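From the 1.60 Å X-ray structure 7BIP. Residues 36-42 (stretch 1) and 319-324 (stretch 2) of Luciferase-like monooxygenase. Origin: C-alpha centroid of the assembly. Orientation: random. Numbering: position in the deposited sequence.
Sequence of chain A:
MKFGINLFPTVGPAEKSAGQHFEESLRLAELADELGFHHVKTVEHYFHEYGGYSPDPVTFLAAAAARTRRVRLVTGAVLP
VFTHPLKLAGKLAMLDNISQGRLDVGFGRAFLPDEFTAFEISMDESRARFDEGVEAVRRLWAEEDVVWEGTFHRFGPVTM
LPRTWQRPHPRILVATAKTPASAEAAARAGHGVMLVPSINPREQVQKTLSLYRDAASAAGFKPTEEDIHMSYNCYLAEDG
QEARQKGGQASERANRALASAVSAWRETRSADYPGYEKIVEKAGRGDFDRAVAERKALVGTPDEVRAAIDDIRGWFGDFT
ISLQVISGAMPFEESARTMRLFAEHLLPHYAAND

Stretch 1 (36-42) GFHHVKT
Stretch 2 (319-324) FTISLQ

Two short strands of one chain, far apart in sequence, meet through their side chains rather than through backbone hydrogen bonds. Strand 39-42 and strand 320-324 approach to 7.9 Å between axes, and their N-to-C directions differ by 63° (signed crossing angle -63°), too oblique and too distant for a shared sheet ladder here. The register is set by two CA pairs: His 38 CA lies 8.6 Å from Thr 320 CA, and Lys 41 CA lies 7.2 Å from Ser 322 CA. The contact buries 257 Å², both sides summed.

Stretch 1 enters from a helix that ends in a Schellman motif at Gly 36 (phi/psi 94/19), where a CB would be jammed against the carbonyl O of the preceding residue. Phe 37 (-68/160) and His 38 (-79/-38) lead into extended His 39 (-157/168), Val 40 (-123/127), Lys 41 (-119/149) and Thr 42 (-148/-179). Phe 37, His 38, His 39 and Lys 41 direct CA-to-CB toward stretch 2; Val 40 (chi1 t) and Thr 42 (chi1 -165°, t) point away.

Stretch 2 begins with Phe 319 (-157/-173; chi1 p, chi2 100°), whose nearest side-chain approach to stretch 1 is Phe 319 CD1 to Lys 41 NZ, 8.8 Å. Thr 320 (-106/120, chi1 m) points toward the histidines and offers them its methyl: CG2 lies 3.4 Å from His 39 CE1 and 4.0 Å from His 38 ND1, both oblique to the rings, while its hydroxyl bonds elsewhere in the structure. The rings are themselves joined, His 38 ND1 to His 39 ND1 at 3.0 Å, a hydrogen bond that links His 38 (chi1 t, chi2 -104°) to His 39 (chi1 p, chi2 -102°).

At Ile 321 (-103/135; chi1 m, chi2 t) the side chain turns away, and the backbone supplies the contact: its carbonyl O is 3.6 Å from His 39 CE1. Ser 322 (-103/122, chi1 -55°, m) points back toward stretch 1 and is the polar hub of the interface. Ser 322 OG lies near the plane of the His 39 ring, at the edge, and hydrogen-bonds to His 39 NE2 at 2.7 Å, so the imidazole is engaged through both nitrogens. Ser 322 OG also accepts a hydrogen bond from Lys 41 NZ, again at 2.7 Å. Lys 41 reaches it with chi1 t, chi2 t, chi3 -73° (m) and chi4 t, a mostly extended chain bent at chi3; the buried ammonium gains further bonding elsewhere in the structure.

Leu 323 (-90/112; chi1 m, chi2 161°, t) leaves its CA sideways, but its end comes nearer. Leu 323 CD1 rests 3.9 Å from Phe 37 CE1, oblique to a ring set by chi1 -75° (m) and chi2 -89°, an apolar contact between two buried side chains. Gln 324 (-82/108; chi1 t, chi2 p, chi3 45°) also starts sideways; Gln 324 OE1 comes no nearer than 6.0 Å, to Lys 41 O. OE1 is hydrogen-bonded elsewhere in the structure and NE2 to a residue flanking one of the stretches.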

# COMPACT_ATOMS: atom_id res chain seq x y z
N GLY A 36 18.09 16.24 4.97
CA GLY A 36 18.34 16.68 3.61
C GLY A 36 18.77 15.60 2.64
O GLY A 36 19.35 15.92 1.60
N PHE A 37 18.52 14.34 2.96
CA PHE A 37 18.79 13.26 2.02
C PHE A 37 17.84 13.33 0.83
O PHE A 37 16.78 13.96 0.87
CB PHE A 37 18.67 11.90 2.73
CG PHE A 37 19.83 11.60 3.63
CD1 PHE A 37 20.95 10.94 3.13
CD2 PHE A 37 19.83 11.99 4.97
CE1 PHE A 37 22.04 10.66 3.94
CE2 PHE A 37 20.93 11.70 5.80
CZ PHE A 37 22.03 11.04 5.27
N HIS A 38 18.25 12.68 -0.26
CA HIS A 38 17.54 12.80 -1.53
C HIS A 38 16.28 11.94 -1.58
O HIS A 38 15.26 12.36 -2.13
CB HIS A 38 18.49 12.43 -2.68
CG HIS A 38 17.83 12.36 -4.02
ND1 HIS A 38 17.54 11.17 -4.65
CD2 HIS A 38 17.42 13.34 -4.87
CE1 HIS A 38 16.97 11.41 -5.82
NE2 HIS A 38 16.88 12.72 -5.97
N HIS A 39 16.32 10.73 -1.01
CA HIS A 39 15.21 9.80 -1.17
C HIS A 39 15.20 8.79 -0.03
O HIS A 39 16.17 8.67 0.73
CB HIS A 39 15.28 9.07 -2.52
CG HIS A 39 16.46 8.16 -2.64
ND1 HIS A 39 17.59 8.50 -3.35
CD2 HIS A 39 16.68 6.91 -2.16
CE1 HIS A 39 18.46 7.51 -3.29
NE2 HIS A 39 17.93 6.53 -2.58
N VAL A 40 14.09 8.05 0.06
CA VAL A 40 13.94 6.86 0.88
C VAL A 40 13.52 5.72 -0.05
O VAL A 40 12.55 5.85 -0.80
CB VAL A 40 12.88 7.05 1.99
CG1 VAL A 40 12.65 5.75 2.75
CG2 VAL A 40 13.31 8.17 2.97
N LYS A 41 14.26 4.61 -0.00
CA LYS A 41 14.02 3.47 -0.87
C LYS A 41 13.68 2.25 -0.02
O LYS A 41 14.14 2.14 1.12
CB LYS A 41 15.27 3.19 -1.74
CG LYS A 41 15.21 1.95 -2.63
CD LYS A 41 16.48 1.86 -3.49
CE LYS A 41 16.47 2.90 -4.60
NZ LYS A 41 17.85 2.97 -5.23
N THR A 42 12.85 1.35 -0.54
CA THR A 42 12.74 0.03 0.08
C THR A 42 12.44 -0.99 -1.01
O THR A 42 12.32 -0.66 -2.19
CB THR A 42 11.70 0.01 1.21
OG1 THR A 42 11.89 -1.17 2.00
CG2 THR A 42 10.28 0.02 0.66
N PHE A 319 25.89 9.92 -10.06
CA PHE A 319 24.67 9.11 -10.06
C PHE A 319 24.05 9.17 -8.67
O PHE A 319 24.49 9.96 -7.82
CB PHE A 319 24.96 7.68 -10.53
CG PHE A 319 25.86 6.88 -9.60
CD1 PHE A 319 25.31 5.97 -8.72
CD2 PHE A 319 27.23 7.05 -9.62
CE1 PHE A 319 26.12 5.24 -7.86
CE2 PHE A 319 28.05 6.32 -8.76
CZ PHE A 319 27.48 5.41 -7.88
N THR A 320 23.01 8.37 -8.45
CA THR A 320 22.24 8.36 -7.21
C THR A 320 22.58 7.11 -6.40
O THR A 320 22.38 5.99 -6.88
CB THR A 320 20.75 8.42 -7.52
OG1 THR A 320 20.46 9.63 -8.24
CG2 THR A 320 19.94 8.39 -6.24
N ILE A 321 23.10 7.31 -5.19
CA ILE A 321 23.43 6.20 -4.29
C ILE A 321 22.35 6.10 -3.22
O ILE A 321 21.94 7.12 -2.65
CB ILE A 321 24.80 6.41 -3.63
CG1 ILE A 321 25.93 6.07 -4.61
CG2 ILE A 321 24.92 5.54 -2.35
CD1 ILE A 321 27.35 6.36 -4.09
N SER A 322 21.89 4.88 -2.95
CA SER A 322 21.04 4.59 -1.80
C SER A 322 21.90 3.94 -0.73
O SER A 322 22.52 2.89 -0.98
CB SER A 322 19.86 3.68 -2.15
OG SER A 322 19.09 4.22 -3.21
N LEU A 323 21.94 4.55 0.45
CA LEU A 323 22.75 4.05 1.56
C LEU A 323 21.89 3.09 2.38
O LEU A 323 20.92 3.50 3.02
CB LEU A 323 23.24 5.22 2.42
CG LEU A 323 23.95 6.33 1.65
CD1 LEU A 323 23.96 7.60 2.48
CD2 LEU A 323 25.38 5.91 1.27
N GLN A 324 22.25 1.81 2.36
CA GLN A 324 21.49 0.80 3.08
C GLN A 324 21.93 0.80 4.55
O GLN A 324 23.04 0.34 4.87
CB GLN A 324 21.70 -0.56 2.43
CG GLN A 324 21.15 -1.71 3.25
CD GLN A 324 19.70 -1.49 3.57
OE1 GLN A 324 18.92 -1.10 2.71
NE2 GLN A 324 19.33 -1.72 4.82